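Local coordinates for protein acetolactate synthase isozyme 1 large subunit (Escherichia coli, PDB 6LPI) that is a large subunit of the thiamine diphosphate enzyme family and binds thiamine diphosphate, a magnesium ion and flavin-adenine dinucleotide, at residues B[198-203]-B[321-326]; B[214-219]-B[236-241]; B[230-235]-B[333-338]; B[277-282]-B[299-304]. All coordinates share one frame; numbering follows the deposited sequence.

Contact 1 (B[198-203]-B[321-326]). With FAD (flavin-adenine dinucleotide), chain I.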
# COMPACT_ATOMS: atom_id res chain seq x y z
N GLU B 198 -9.01 22.07 18.12
CA GLU B 198 -8.09 23.18 17.91
C GLU B 198 -7.02 23.23 19.00
O GLU B 198 -5.91 23.72 18.76
CB GLU B 198 -8.89 24.49 17.85
CG GLU B 198 -8.11 25.73 17.43
CD GLU B 198 -8.54 26.98 18.20
OE1 GLU B 198 -7.96 28.06 17.96
OE2 GLU B 198 -9.47 26.88 19.03
N GLU B 199 -7.31 22.71 20.20
CA GLU B 199 -6.29 22.66 21.25
C GLU B 199 -5.13 21.77 20.83
O GLU B 199 -3.97 22.06 21.13
CB GLU B 199 -6.90 22.18 22.57
CG GLU B 199 -5.94 21.30 23.39
CD GLU B 199 -6.35 21.08 24.85
OE1 GLU B 199 -7.56 20.90 25.13
OE2 GLU B 199 -5.44 21.08 25.71
N SER B 200 -5.43 20.66 20.17
CA SER B 200 -4.41 19.76 19.64
C SER B 200 -3.47 20.48 18.66
O SER B 200 -2.24 20.36 18.78
CB SER B 200 -5.10 18.61 18.96
OG SER B 200 -6.13 18.14 19.79
N ILE B 201 -4.04 21.15 17.66
CA ILE B 201 -3.22 21.92 16.71
C ILE B 201 -2.41 23.00 17.41
O ILE B 201 -1.24 23.22 17.08
CB ILE B 201 -4.11 22.51 15.58
CG1 ILE B 201 -4.60 21.40 14.65
CG2 ILE B 201 -3.38 23.56 14.79
CD1 ILE B 201 -5.84 20.77 15.09
N ARG B 202 -3.01 23.68 18.40
CA ARG B 202 -2.24 24.66 19.17
C ARG B 202 -1.06 23.99 19.88
O ARG B 202 0.07 24.50 19.85
CB ARG B 202 -3.15 25.38 20.17
CG ARG B 202 -4.10 26.35 19.52
CD ARG B 202 -3.51 27.73 19.43
NE ARG B 202 -4.43 28.67 18.80
CZ ARG B 202 -4.16 29.95 18.56
NH1 ARG B 202 -5.06 30.73 17.98
NH2 ARG B 202 -2.97 30.44 18.89
N ASP B 203 -1.30 22.84 20.52
CA ASP B 203 -0.26 22.20 21.31
C ASP B 203 0.87 21.70 20.43
O ASP B 203 2.05 21.81 20.80
CB ASP B 203 -0.84 21.02 22.07
CG ASP B 203 -1.77 21.44 23.18
OD1 ASP B 203 -1.70 22.61 23.62
OD2 ASP B 203 -2.57 20.59 23.62
N VAL B 321 1.23 14.24 21.22
CA VAL B 321 0.05 14.83 20.62
C VAL B 321 -0.36 13.91 19.49
O VAL B 321 0.45 13.62 18.60
CB VAL B 321 0.30 16.26 20.12
CG1 VAL B 321 -0.84 16.74 19.22
CG2 VAL B 321 0.51 17.18 21.28
N ALA B 322 -1.60 13.43 19.53
CA ALA B 322 -2.14 12.51 18.55
C ALA B 322 -3.38 13.14 17.94
O ALA B 322 -4.32 13.49 18.67
CB ALA B 322 -2.47 11.16 19.19
N ILE B 323 -3.39 13.27 16.63
CA ILE B 323 -4.53 13.78 15.88
C ILE B 323 -4.97 12.68 14.94
O ILE B 323 -4.15 12.16 14.18
CB ILE B 323 -4.15 15.01 15.05
CG1 ILE B 323 -3.68 16.14 15.95
CG2 ILE B 323 -5.31 15.45 14.15
CD1 ILE B 323 -4.71 17.05 16.26
N GLN B 324 -6.25 12.36 14.96
CA GLN B 324 -6.80 11.44 13.98
C GLN B 324 -7.47 12.33 12.96
O GLN B 324 -8.58 12.82 13.18
CB GLN B 324 -7.80 10.46 14.58
CG GLN B 324 -8.39 9.63 13.49
CD GLN B 324 -9.70 9.04 13.87
OE1 GLN B 324 -10.22 9.31 14.95
NE2 GLN B 324 -10.25 8.22 12.98
N ALA B 325 -6.81 12.53 11.83
CA ALA B 325 -7.35 13.44 10.84
C ALA B 325 -6.63 13.22 9.52
O ALA B 325 -5.67 12.46 9.43
CB ALA B 325 -7.17 14.88 11.29
N ASP B 326 -7.16 13.88 8.49
CA ASP B 326 -6.45 14.00 7.23
C ASP B 326 -5.32 15.02 7.34
O ASP B 326 -5.51 16.11 7.90
CB ASP B 326 -7.43 14.39 6.14
CG ASP B 326 -6.74 14.89 4.92
OD1 ASP B 326 -6.46 14.07 4.02
OD2 ASP B 326 -6.46 16.10 4.87
PA FAD I . 2.22 3.36 4.68
O1A FAD I . 2.61 3.77 3.31
O2A FAD I . 1.47 2.06 4.81
O5B FAD I . 1.39 4.61 5.15
C5B FAD I . -0.01 4.52 5.47
C4B FAD I . -0.25 5.33 6.72
O4B FAD I . -0.69 6.67 6.38
C3B FAD I . -1.32 4.76 7.65
O3B FAD I . -0.91 4.99 9.00
C2B FAD I . -2.56 5.54 7.20
O2B FAD I . -3.61 5.59 8.16
C1B FAD I . -1.93 6.92 7.02
N9A FAD I . -2.70 7.85 6.21
C8A FAD I . -3.19 7.66 4.94
N7A FAD I . -3.82 8.69 4.45
C5A FAD I . -3.75 9.63 5.47
C6A FAD I . -4.24 10.95 5.59
N6A FAD I . -4.93 11.58 4.63
N1A FAD I . -4.00 11.61 6.74
C2A FAD I . -3.32 10.99 7.71
N3A FAD I . -2.80 9.76 7.71
C4A FAD I . -3.06 9.13 6.56
N1 FAD I . 10.70 1.44 4.51
C2 FAD I . 11.46 2.40 5.10
O2 FAD I . 10.95 3.39 5.60
N3 FAD I . 12.84 2.28 5.12
C4 FAD I . 13.57 1.24 4.59
O4 FAD I . 14.79 1.24 4.67
C4X FAD I . 12.75 0.21 3.98
N5 FAD I . 13.35 -0.83 3.44
C5X FAD I . 12.56 -1.80 2.83
C6 FAD I . 13.17 -2.91 2.25
C7 FAD I . 12.42 -3.90 1.62
C7M FAD I . 13.11 -5.09 1.01
C8 FAD I . 11.02 -3.79 1.58
C8M FAD I . 10.17 -4.85 0.92
C9 FAD I . 10.40 -2.68 2.16
C9A FAD I . 11.16 -1.70 2.80
N10 FAD I . 10.56 -0.57 3.40
C10 FAD I . 11.32 0.40 3.99
C1' FAD I . 9.10 -0.40 3.38
C2' FAD I . 8.45 -0.84 4.69
O2' FAD I . 8.23 -2.25 4.68
C3' FAD I . 7.10 -0.14 4.83
O3' FAD I . 6.29 -0.42 3.70
C4' FAD I . 7.19 1.37 5.00
O4' FAD I . 8.33 1.68 5.79
C5' FAD I . 5.95 1.95 5.64
O5' FAD I . 5.89 3.36 5.36
P FAD I . 4.68 4.21 5.84
O1P FAD I . 4.81 4.45 7.35
O2P FAD I . 4.55 5.29 5.03
O3P FAD I . 3.50 3.23 5.61

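Contact 2 (B[214-219]-B[236-241])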
# COMPACT_ATOMS: atom_id res chain seq x y z
N PRO B 214 13.92 19.50 15.66
CA PRO B 214 12.81 18.72 15.11
C PRO B 214 13.16 18.10 13.76
O PRO B 214 13.98 18.61 12.99
CB PRO B 214 11.70 19.77 14.95
CG PRO B 214 12.46 21.00 14.57
CD PRO B 214 13.80 20.93 15.31
N VAL B 215 12.51 16.97 13.50
CA VAL B 215 12.56 16.35 12.19
C VAL B 215 11.13 16.03 11.79
O VAL B 215 10.28 15.75 12.64
CB VAL B 215 13.43 15.07 12.11
CG1 VAL B 215 14.73 15.24 12.86
CG2 VAL B 215 12.64 13.87 12.54
N LEU B 216 10.87 16.16 10.50
CA LEU B 216 9.57 15.87 9.92
C LEU B 216 9.67 14.51 9.25
O LEU B 216 10.56 14.27 8.44
CB LEU B 216 9.15 16.99 8.96
CG LEU B 216 7.95 16.89 8.04
CD1 LEU B 216 6.69 16.90 8.86
CD2 LEU B 216 7.93 18.09 7.12
N TYR B 217 8.84 13.59 9.68
CA TYR B 217 8.90 12.20 9.28
C TYR B 217 7.65 11.91 8.44
O TYR B 217 6.54 11.80 8.96
CB TYR B 217 9.03 11.36 10.56
CG TYR B 217 8.78 9.87 10.49
CD1 TYR B 217 8.80 9.17 9.30
CD2 TYR B 217 8.51 9.18 11.65
CE1 TYR B 217 8.56 7.82 9.28
CE2 TYR B 217 8.26 7.84 11.64
CZ TYR B 217 8.29 7.16 10.45
OH TYR B 217 8.04 5.81 10.45
N LEU B 218 7.84 11.79 7.13
CA LEU B 218 6.76 11.61 6.17
C LEU B 218 6.57 10.16 5.77
O LEU B 218 7.55 9.43 5.57
CB LEU B 218 6.99 12.45 4.92
CG LEU B 218 7.32 13.88 5.24
CD1 LEU B 218 7.46 14.67 3.92
CD2 LEU B 218 6.16 14.38 6.10
N GLY B 219 5.30 9.77 5.63
CA GLY B 219 4.92 8.46 5.17
C GLY B 219 3.99 8.53 3.98
O GLY B 219 3.67 9.60 3.47
N ALA B 236 9.06 26.21 8.69
CA ALA B 236 9.73 25.90 9.95
C ALA B 236 11.15 25.40 9.73
O ALA B 236 11.87 25.19 10.71
CB ALA B 236 8.93 24.86 10.74
N GLN B 237 11.55 25.23 8.48
CA GLN B 237 12.88 24.74 8.11
C GLN B 237 13.22 23.43 8.82
O GLN B 237 14.25 23.27 9.49
CB GLN B 237 13.92 25.83 8.39
CG GLN B 237 13.81 26.92 7.39
CD GLN B 237 14.61 26.60 6.16
OE1 GLN B 237 15.82 26.36 6.22
NE2 GLN B 237 13.92 26.52 5.03
N LEU B 238 12.38 22.47 8.59
CA LEU B 238 12.48 21.17 9.23
C LEU B 238 13.31 20.23 8.38
O LEU B 238 13.05 20.11 7.17
CB LEU B 238 11.09 20.58 9.41
CG LEU B 238 10.17 21.51 10.18
CD1 LEU B 238 8.82 20.85 10.38
CD2 LEU B 238 10.80 21.95 11.49
N PRO B 239 14.34 19.60 8.92
CA PRO B 239 14.89 18.42 8.25
C PRO B 239 13.78 17.40 8.06
O PRO B 239 13.04 17.08 8.99
CB PRO B 239 15.96 17.93 9.24
CG PRO B 239 16.43 19.19 9.92
CD PRO B 239 15.24 20.12 9.97
N THR B 240 13.61 16.93 6.83
CA THR B 240 12.51 16.01 6.51
C THR B 240 13.03 14.68 5.99
O THR B 240 13.84 14.64 5.06
CB THR B 240 11.56 16.64 5.50
OG1 THR B 240 12.23 16.68 4.25
CG2 THR B 240 11.23 18.05 5.90
N THR B 241 12.60 13.61 6.62
CA THR B 241 12.90 12.26 6.20
C THR B 241 11.64 11.61 5.64
O THR B 241 10.52 11.92 6.09
CB THR B 241 13.48 11.43 7.36
OG1 THR B 241 13.93 10.16 6.87
CG2 THR B 241 12.44 11.19 8.44

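Contact 3 (B[230-235]-B[333-338])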
# COMPACT_ATOMS: atom_id res chain seq x y z
N ARG B 230 5.26 20.62 1.78
CA ARG B 230 6.39 21.44 1.39
C ARG B 230 6.37 22.79 2.11
O ARG B 230 7.39 23.22 2.67
CB ARG B 230 6.37 21.65 -0.13
CG ARG B 230 7.66 22.21 -0.71
CD ARG B 230 7.53 22.60 -2.19
NE ARG B 230 8.81 23.01 -2.78
CZ ARG B 230 9.53 22.29 -3.63
NH1 ARG B 230 9.10 21.09 -4.03
NH2 ARG B 230 10.68 22.77 -4.08
N GLU B 231 5.21 23.43 2.15
CA GLU B 231 5.09 24.73 2.81
C GLU B 231 5.53 24.63 4.25
O GLU B 231 6.32 25.45 4.72
CB GLU B 231 3.65 25.23 2.70
CG GLU B 231 3.43 26.62 3.26
CD GLU B 231 1.99 27.08 3.07
OE1 GLU B 231 1.13 26.25 2.73
OE2 GLU B 231 1.73 28.29 3.23
N LEU B 232 5.07 23.59 4.95
CA LEU B 232 5.46 23.41 6.35
C LEU B 232 6.95 23.15 6.48
O LEU B 232 7.63 23.80 7.28
CB LEU B 232 4.68 22.26 6.96
CG LEU B 232 5.27 21.88 8.32
CD1 LEU B 232 4.81 22.81 9.44
CD2 LEU B 232 4.94 20.43 8.63
N ALA B 233 7.46 22.21 5.69
CA ALA B 233 8.87 21.86 5.80
C ALA B 233 9.76 23.08 5.61
O ALA B 233 10.73 23.27 6.35
CB ALA B 233 9.22 20.77 4.79
N GLU B 234 9.41 23.94 4.65
CA GLU B 234 10.27 25.07 4.36
C GLU B 234 10.06 26.22 5.33
O GLU B 234 11.04 26.87 5.71
CB GLU B 234 10.01 25.54 2.93
CG GLU B 234 10.56 24.56 1.92
CD GLU B 234 10.10 24.87 0.53
OE1 GLU B 234 10.49 24.14 -0.39
OE2 GLU B 234 9.30 25.81 0.37
N LYS B 235 8.83 26.45 5.77
CA LYS B 235 8.56 27.53 6.71
C LYS B 235 9.33 27.32 8.01
O LYS B 235 10.16 28.15 8.38
CB LYS B 235 7.06 27.62 6.98
CG LYS B 235 6.60 28.63 8.02
CD LYS B 235 5.27 29.17 7.59
CE LYS B 235 4.42 29.59 8.76
NZ LYS B 235 4.50 31.01 9.16
N GLN B 333 -4.78 23.89 9.16
CA GLN B 333 -5.03 24.64 10.39
C GLN B 333 -3.76 24.88 11.20
O GLN B 333 -3.82 25.61 12.20
CB GLN B 333 -6.09 23.88 11.18
CG GLN B 333 -7.51 24.43 10.99
CD GLN B 333 -8.53 23.68 11.85
OE1 GLN B 333 -8.49 23.72 13.08
NE2 GLN B 333 -9.46 23.00 11.18
N LEU B 334 -2.62 24.33 10.80
CA LEU B 334 -1.40 24.39 11.60
C LEU B 334 -0.33 25.31 11.05
O LEU B 334 0.33 25.99 11.84
CB LEU B 334 -0.79 22.99 11.74
CG LEU B 334 0.55 22.92 12.50
CD1 LEU B 334 0.37 23.21 13.99
CD2 LEU B 334 1.26 21.58 12.31
N ILE B 335 -0.14 25.36 9.73
CA ILE B 335 0.96 26.16 9.18
C ILE B 335 0.90 27.61 9.62
O ILE B 335 1.94 28.16 10.01
CB ILE B 335 1.03 25.98 7.66
CG1 ILE B 335 1.51 24.58 7.32
CG2 ILE B 335 2.01 26.95 7.08
CD1 ILE B 335 1.22 24.16 5.92
N PRO B 336 -0.25 28.30 9.62
CA PRO B 336 -0.26 29.71 10.06
C PRO B 336 0.09 29.90 11.53
O PRO B 336 0.30 31.04 11.96
CB PRO B 336 -1.70 30.17 9.77
CG PRO B 336 -2.49 28.93 9.69
CD PRO B 336 -1.57 27.91 9.09
N LEU B 337 0.10 28.85 12.33
CA LEU B 337 0.47 28.94 13.74
C LEU B 337 1.91 28.53 14.00
O LEU B 337 2.37 28.65 15.14
CB LEU B 337 -0.49 28.11 14.59
CG LEU B 337 -1.85 28.80 14.69
CD1 LEU B 337 -2.88 28.26 13.69
CD2 LEU B 337 -2.37 28.69 16.09
N VAL B 338 2.62 28.04 12.99
CA VAL B 338 4.00 27.60 13.13
C VAL B 338 4.91 28.77 12.80
O VAL B 338 4.83 29.32 11.70
CB VAL B 338 4.30 26.41 12.20
CG1 VAL B 338 5.82 26.18 12.12
CG2 VAL B 338 3.52 25.16 12.60

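Contact 4 (B[277-282]-B[299-304])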
# COMPACT_ATOMS: atom_id res chain seq x y z
N ASP B 277 14.89 15.99 19.19
CA ASP B 277 14.12 16.15 20.41
C ASP B 277 12.61 16.21 20.18
O ASP B 277 11.85 16.16 21.15
CB ASP B 277 14.57 17.40 21.20
CG ASP B 277 14.25 18.73 20.50
OD1 ASP B 277 13.82 18.72 19.32
OD2 ASP B 277 14.43 19.79 21.14
N LEU B 278 12.16 16.29 18.93
CA LEU B 278 10.75 16.18 18.59
C LEU B 278 10.62 15.71 17.15
O LEU B 278 11.28 16.26 16.27
CB LEU B 278 10.03 17.52 18.74
CG LEU B 278 8.65 17.58 18.11
CD1 LEU B 278 7.60 17.10 19.12
CD2 LEU B 278 8.38 19.00 17.64
N LEU B 279 9.81 14.70 16.91
CA LEU B 279 9.55 14.29 15.53
C LEU B 279 8.07 14.45 15.23
O LEU B 279 7.21 14.12 16.07
CB LEU B 279 10.08 12.90 15.16
CG LEU B 279 10.09 11.57 15.82
CD1 LEU B 279 8.78 10.95 15.57
CD2 LEU B 279 11.16 10.75 15.18
N ILE B 280 7.79 15.05 14.08
CA ILE B 280 6.46 15.30 13.56
C ILE B 280 6.15 14.23 12.53
O ILE B 280 6.74 14.20 11.45
CB ILE B 280 6.36 16.69 12.90
CG1 ILE B 280 7.02 17.77 13.78
CG2 ILE B 280 4.94 16.97 12.49
CD1 ILE B 280 8.35 18.23 13.28
N VAL B 281 5.28 13.30 12.89
CA VAL B 281 5.03 12.13 12.06
C VAL B 281 3.71 12.34 11.34
O VAL B 281 2.64 12.36 11.97
CB VAL B 281 5.01 10.86 12.91
CG1 VAL B 281 5.02 9.62 12.02
CG2 VAL B 281 6.16 10.88 13.86
N LEU B 282 3.77 12.49 10.02
CA LEU B 282 2.58 12.65 9.21
C LEU B 282 2.51 11.48 8.24
O LEU B 282 3.45 11.27 7.47
CB LEU B 282 2.59 13.96 8.45
CG LEU B 282 2.98 15.15 9.30
CD1 LEU B 282 3.12 16.40 8.44
CD2 LEU B 282 1.91 15.32 10.34
N PRO B 299 14.84 8.07 21.32
CA PRO B 299 14.31 8.01 22.69
C PRO B 299 14.05 9.38 23.25
O PRO B 299 13.01 9.60 23.88
CB PRO B 299 15.42 7.28 23.47
CG PRO B 299 16.30 6.64 22.42
CD PRO B 299 16.21 7.52 21.22
N ASN B 300 14.93 10.35 23.00
CA ASN B 300 14.80 11.67 23.59
C ASN B 300 13.87 12.58 22.81
O ASN B 300 13.92 13.80 22.98
CB ASN B 300 16.17 12.32 23.73
CG ASN B 300 16.94 11.73 24.85
OD1 ASN B 300 16.34 11.21 25.79
ND2 ASN B 300 18.26 11.76 24.76
N ALA B 301 12.96 12.02 22.02
CA ALA B 301 12.12 12.82 21.16
C ALA B 301 10.68 12.71 21.62
O ALA B 301 10.17 11.60 21.86
CB ALA B 301 12.22 12.37 19.69
N LYS B 302 10.06 13.86 21.83
CA LYS B 302 8.62 13.91 21.96
C LYS B 302 8.04 13.72 20.57
O LYS B 302 8.69 14.01 19.57
CB LYS B 302 8.16 15.21 22.60
CG LYS B 302 8.73 15.43 23.98
CD LYS B 302 7.72 15.97 24.93
CE LYS B 302 8.20 15.77 26.35
NZ LYS B 302 8.50 14.33 26.56
N ILE B 303 6.84 13.18 20.50
CA ILE B 303 6.28 12.79 19.22
C ILE B 303 4.93 13.45 19.01
O ILE B 303 4.07 13.43 19.90
CB ILE B 303 6.18 11.26 19.09
CG1 ILE B 303 7.60 10.66 19.06
CG2 ILE B 303 5.32 10.87 17.88
CD1 ILE B 303 7.65 9.15 19.02
N ILE B 304 4.75 14.00 17.81
CA ILE B 304 3.44 14.35 17.30
C ILE B 304 3.14 13.39 16.16
O ILE B 304 4.00 13.10 15.32
CB ILE B 304 3.38 15.81 16.83
CG1 ILE B 304 4.20 16.71 17.75
CG2 ILE B 304 1.95 16.29 16.75
CD1 ILE B 304 4.36 18.13 17.21

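Contact 1 (B[198-203]-B[321-326])
Ser-200, Ile-201 and Asp-203 of helix 198-210 meet Val-321 and Ile-323 of an outermost strand of the six-stranded parallel sheet in the Rossmann-like central domain. Helix and strand run at 134° to each other, their axes 8.8 Å apart at closest approach, and no hydrogen bond links the two: the join is made by side chains. The two methyls of Val-321 touch different residues of the helix. With CG1 anti to the backbone N (chi1 167°), that methyl lies 3.9 Å from the carbonyl O of Ser-200, while CG2 of Val-321 reaches CB of Asp-203 at 4.1 Å, one turn further on.

Ile-323 points to the helix as well, two residues along the strand. Its side chain and that of Ile-201 cross at about a right angle, meeting CD1 to CD1, and Ser-200 lies beside the same methyl; the exact place of Ile-323 CD1 is doubtful, because the model sets it too near Ser-200 CB. Ile-201 also leans on Leu-334, and Ile-323 on Val-330, both of helix 327-334, while Phe-196 covers the two isoleucines from a loop.

Past the strand the chain turns to the flavin-adenine dinucleotide. Asp-326 sits at the N-cap of helix 327-334, its OD2 accepting from the backbone N of Asp-329. The carboxylate thus has two jobs, since its other oxygen faces the adenine. The amino group N6A donates to Asp-326 OD1 over 3.0 Å, and the carbonyl O of Ala-325 lies 3.3 Å from adenine C2A.

Contact 2 (B[214-219]-B[236-241])
Leu-216 has CG anti to its backbone N (chi1 170°), and Thr-240 has CG2 anti to its carbonyl carbon, beside the N. The two side chains lie side by side, pointing the same way, with Leu-216 CD2 3.5 Å from Thr-240 CG2. On the other face of the sheet Thr-241 turns OG1 anti to its N (chi1 -173°), which leaves CG2 between N and carbonyl carbon, 4.0 Å from CB of Tyr-217. That methyl approaches the tyrosine obliquely.

These pairs sit on two neighbouring parallel strands. Leu-216 N donates to Pro-239 O (2.8 Å), Thr-241 N to Leu-216 O (2.8 Å) and Leu-218 N to Thr-241 O (2.9 Å), so that Leu-216 uses both its N-H and its carbonyl. Both threonine hydroxyls are hydrogen-bonded to backbone carbonyls at the neighbouring strand 257-260: OG1 of Thr-240 to Leu-256 O just before it, and OG1 of Thr-241 to Gly-259 O within it. Before strand 240-242 starts, Leu-238 lays CD2 against CG of Pro-214 at 3.6 Å, the two side chains crossing at about a right angle.

The contact closes a beta-alpha-beta crossover, strand 214-218, helix 226-235, strand 240-242; Gln-237, with positive phi, ends that helix as the C-prime residue of a Schellman motif. Gly-219, right after the first strand, belongs to the flavin-adenine dinucleotide pocket. Helix 226-235 covers Leu-216 and Thr-240 through Ala-233, Trp-346 of helix 344-354 packs on Val-215 and Pro-239, and strand 278-282 flanks strand 214-218.

Contact 3 (B[230-235]-B[333-338])
In the helical layer over one face of the Rossmann-like central domain, Leu-232 and Lys-235, from the last turns of helix 226-235, pack against Ile-335 and Val-338, from the 3-10 segment and loop that follow helix 327-334. Ile-335 is the hub. Its CG1 lies 3.9 Å from CB of Leu-232, its CD1 comes within 3.8 Å of OE1 of Glu-231, and its CG2 faces the aliphatic part of Lys-235, 3.9 Å from CE. Lys-235 borders the isoleucine with its CD and CE, Glu-231 with its carboxylate end as well as CG; both cross it obliquely.

Leu-232 has CG anti to its backbone N (chi1 169°), and CD1 beyond it reaches CG2 of Val-338 at 4.1 Å; these two side chains meet at about a right angle. The same leucine packs on Leu-216 of strand 214-218, so it lies between the sheet and segment 333-338. Leu-334 and Val-338 also touch helix 198-210, and ND2 of Asn-209 there holds the carbonyl O of Leu-337.

Lys-235 leaves its helix with CG anti to the backbone N (chi1 175°), then bends at chi2 and chi4 over the end of the 3-10 segment. Its NZ lies 3.1 Å from the carbonyl O of Val-338.

Contact 4 (B[277-282]-B[299-304])
Leu-278 reaches over its strand neighbour Lys-302 to Ile-304. Its CB lies 3.8 Å from Lys-302 O; CG, anti to the backbone N (chi1 167°), stays beside the same oxygen. Of the two end methyls, CD1 borders Lys-302 O too and sits 3.7 Å from CG1 of Ile-304, and CD2 is 4.1 Å from CD1 of that isoleucine; the two side chains cross at a slant. On the opposite face Leu-279 and Ile-303 run side by side, pointing the same way, CD1 against CG1 at 3.7 Å.

The backbones pair as parallel strands: Lys-302 N bonds to Asp-277 O, Leu-279 N to Lys-302 O, Ile-304 N to Leu-279 O, and Val-281 N to Ile-304 O. In the first the donor stands above the carbonyl plane of Asp-277, 50° out of it. The Asp-277 carboxylate accepts from the backbone N-H groups of Lys-212 (OD2) and Arg-213 (OD1).

Helix 288-291 belongs to the beta-alpha-beta crossover between these strands. Met-207 and Ile-208 of helix 198-210 cover Leu-278, while strand 214-218 flanks strand 278-282 on the side away from 302-307.

In the fold
Contacts 2 and 4 are strand pairs of one parallel sheet, joined because strands 214-218 and 278-282 are neighbours: Tyr-217 N and Ile-280 O, like Ile-280 N and Val-215 O, are probable hydrogen bonds. Both are buried and rest on main-chain bonds. Contact 1 lies at the sheet's outermost strand, 321-324, is only partly buried, and has no hydrogen bond between its segments; that strand pairs with 302-307 of contact 4. Contact 3, also buried, sets helix 226-235 against the 3-10 turn after helix 327-334, apolar inside with Glu-231 and Lys-235 at its border; it touches contact 2 at Ala-233 and contact 1 through Leu-334 on Ile-201. Contacts 1 and 2 hold flavin-adenine dinucleotide pocket residues.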